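Local coordinates for Fe-regulated protein B (PDB 4AIP) that probably takes up iron across the meningococcal outer membrane as a TonB-dependent transporter with a plug-filled beta-barrel, at residues B[678-683]-B[721-726]. Sequence-based numbering, arbitrary orientation.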
loop_
_atom_site.group_PDB
_atom_site.type_symbol
_atom_site.label_atom_id
_atom_site.label_comp_id
_atom_site.label_asym_id
_atom_site.label_seq_id
_atom_site.Cartn_x
_atom_site.Cartn_y
_atom_site.Cartn_z
ATOM N N GLU B 678 25.376 -18.177 35.631
ATOM C CA GLU B 678 25.667 -16.849 35.050
ATOM C C GLU B 678 25.796 -15.780 36.128
ATOM O O GLU B 678 24.913 -15.600 36.982
ATOM C CB GLU B 678 24.638 -16.415 33.979
ATOM C CG GLU B 678 24.855 -17.023 32.574
ATOM C CD GLU B 678 23.857 -16.512 31.509
ATOM O OE1 GLU B 678 22.658 -16.334 31.806
ATOM O OE2 GLU B 678 24.276 -16.294 30.347
ATOM N N ASN B 679 26.906 -15.069 36.084
ATOM C CA ASN B 679 27.115 -13.972 37.010
ATOM C C ASN B 679 26.502 -12.700 36.422
ATOM O O ASN B 679 27.223 -11.829 35.895
ATOM C CB ASN B 679 28.605 -13.770 37.303
ATOM C CG ASN B 679 28.840 -12.772 38.444
ATOM O OD1 ASN B 679 28.266 -12.905 39.534
ATOM N ND2 ASN B 679 29.676 -11.753 38.185
ATOM N N VAL B 680 25.178 -12.607 36.494
ATOM C CA VAL B 680 24.470 -11.529 35.844
ATOM C C VAL B 680 24.961 -10.247 36.461
ATOM O O VAL B 680 24.858 -10.069 37.663
ATOM C CB VAL B 680 22.976 -11.627 36.039
ATOM C CG1 VAL B 680 22.290 -10.503 35.336
ATOM C CG2 VAL B 680 22.462 -12.954 35.582
ATOM N N VAL B 681 25.548 -9.402 35.613
ATOM C CA VAL B 681 25.934 -8.028 35.916
ATOM C C VAL B 681 25.416 -7.196 34.720
ATOM O O VAL B 681 25.416 -7.676 33.582
ATOM C CB VAL B 681 27.494 -7.857 36.025
ATOM C CG1 VAL B 681 27.869 -6.439 36.345
ATOM C CG2 VAL B 681 28.095 -8.795 37.065
ATOM N N ARG B 682 25.002 -5.948 34.988
ATOM C CA ARG B 682 24.658 -4.992 33.925
ATOM C C ARG B 682 25.095 -3.559 34.304
ATOM O O ARG B 682 24.871 -3.135 35.434
ATOM C CB ARG B 682 23.128 -5.034 33.570
ATOM C CG ARG B 682 22.374 -6.380 33.952
ATOM C CD ARG B 682 20.838 -6.207 34.105
ATOM N NE ARG B 682 20.254 -6.732 32.897
ATOM C CZ ARG B 682 19.576 -7.865 32.772
ATOM N NH1 ARG B 682 19.260 -8.640 33.810
ATOM N NH2 ARG B 682 19.186 -8.192 31.557
ATOM N N LYS B 683 25.690 -2.830 33.355
ATOM C CA LYS B 683 26.120 -1.431 33.572
ATOM C C LYS B 683 25.028 -0.384 33.761
ATOM O O LYS B 683 23.952 -0.465 33.128
ATOM C CB LYS B 683 27.009 -0.939 32.426
ATOM C CG LYS B 683 28.327 -1.630 32.390
ATOM C CD LYS B 683 28.845 -1.655 30.985
ATOM C CE LYS B 683 29.984 -0.707 30.736
ATOM N NZ LYS B 683 30.809 -1.363 29.637
ATOM N N GLN B 721 15.822 -6.883 29.535
ATOM C CA GLN B 721 16.047 -7.702 28.351
ATOM C C GLN B 721 17.096 -8.635 28.883
ATOM O O GLN B 721 17.480 -8.485 30.033
ATOM C CB GLN B 721 16.603 -6.851 27.179
ATOM C CG GLN B 721 18.032 -6.342 27.379
ATOM C CD GLN B 721 18.349 -5.122 26.613
ATOM O OE1 GLN B 721 17.603 -4.169 26.634
ATOM N NE2 GLN B 721 19.473 -5.131 25.928
ATOM N N ARG B 722 17.582 -9.590 28.096
ATOM C CA ARG B 722 18.668 -10.401 28.603
ATOM C C ARG B 722 19.918 -9.557 28.734
ATOM O O ARG B 722 20.033 -8.493 28.129
ATOM C CB ARG B 722 18.927 -11.586 27.714
ATOM C CG ARG B 722 17.685 -12.266 27.204
ATOM C CD ARG B 722 18.162 -13.478 26.461
ATOM N NE ARG B 722 17.096 -14.202 25.795
ATOM C CZ ARG B 722 16.453 -15.235 26.321
ATOM N NH1 ARG B 722 16.735 -15.660 27.534
ATOM N NH2 ARG B 722 15.515 -15.841 25.627
ATOM N N TRP B 723 20.863 -10.076 29.495
ATOM C CA TRP B 723 22.007 -9.329 30.003
ATOM C C TRP B 723 23.264 -9.469 29.154
ATOM O O TRP B 723 24.250 -8.728 29.362
ATOM C CB TRP B 723 22.297 -9.854 31.396
ATOM C CG TRP B 723 23.120 -11.098 31.386
ATOM C CD1 TRP B 723 22.734 -12.386 30.993
ATOM C CD2 TRP B 723 24.479 -11.185 31.789
ATOM N NE1 TRP B 723 23.779 -13.259 31.171
ATOM C CE2 TRP B 723 24.869 -12.557 31.649
ATOM C CE3 TRP B 723 25.398 -10.251 32.312
ATOM C CZ2 TRP B 723 26.171 -12.999 31.961
ATOM C CZ3 TRP B 723 26.664 -10.674 32.634
ATOM C CH2 TRP B 723 27.057 -12.053 32.459
ATOM N N THR B 724 23.232 -10.422 28.222
ATOM C CA THR B 724 24.314 -10.667 27.268
ATOM C C THR B 724 24.194 -9.475 26.315
ATOM O O THR B 724 23.317 -8.657 26.516
ATOM C CB THR B 724 24.111 -12.031 26.601
ATOM O OG1 THR B 724 22.710 -12.192 26.282
ATOM C CG2 THR B 724 24.559 -13.159 27.568
ATOM N N ASN B 725 25.039 -9.230 25.336
ATOM C CA ASN B 725 24.865 -7.838 24.825
ATOM C C ASN B 725 23.913 -7.657 23.632
ATOM O O ASN B 725 24.347 -7.485 22.508
ATOM C CB ASN B 725 26.179 -7.066 24.684
ATOM C CG ASN B 725 26.755 -6.599 26.044
ATOM O OD1 ASN B 725 27.932 -6.796 26.304
ATOM N ND2 ASN B 725 25.928 -5.973 26.894
ATOM N N THR B 726 22.607 -7.656 23.926
ATOM C CA THR B 726 21.584 -7.862 22.920
ATOM C C THR B 726 21.281 -6.665 22.017
ATOM O O THR B 726 21.634 -6.699 20.858
ATOM C CB THR B 726 20.267 -8.340 23.521
ATOM O OG1 THR B 726 19.635 -7.257 24.219
ATOM C CG2 THR B 726 20.501 -9.503 24.400
#
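The CA atoms of the two segments come nearest at Arg682 and Trp723, 6.4 Å apart, and the touching parts of 678-683 and 721-726 run at 114° to each other. The first segment makes an inverse gamma turn centred on Asn679 and then enters a barrel strand at Val681; the second is an irregular loop. The two do not pair as strands; instead the indole of Trp723 lies against the backbone of 679-681. Trp723 supplies most of the loop's share of the contact. With chi1 at 83°, CG lies between the backbone N and the carbonyl carbon, and the ring reaches the opposing chain. The CA of Val680 stands over one face in a CH-pi contact, 3.9 Å from the centroid of the six-membered ring, while CG1 of the same valine packs on Trp723 CB at 4.0 Å. At the ring edge, Trp723 NE1 donates a nearly straight hydrogen bond to Glu678 OE2 (3.2 Å, 164°). This oxygen lies almost in the indole plane, but the N-H meets it from above a carboxylate turned perpendicular to the ring. Glu678 OE1 accepts a bond from Gln670, so each carboxylate oxygen has a partner. Arg682, its chain bent at chi3, brings its guanidinium to the loop, where Trp723 CB lies over one face toward the rim, 3.6 Å from Arg682 CZ; the exact placing of NH2 is doubtful. Gln721 OE1 accepts a hydrogen bond from Gly99 N in the plug domain, and Arg722 forms a salt bridge with Glu284. The loop joining strands 702-709 and 733-741 thus touches both the plug and the start of strand 681-694, where Arg682 bonds through its backbone to Ala661 of the antiparallel strand 649-662, and Val680, just before the strand, to Gly663 just past it.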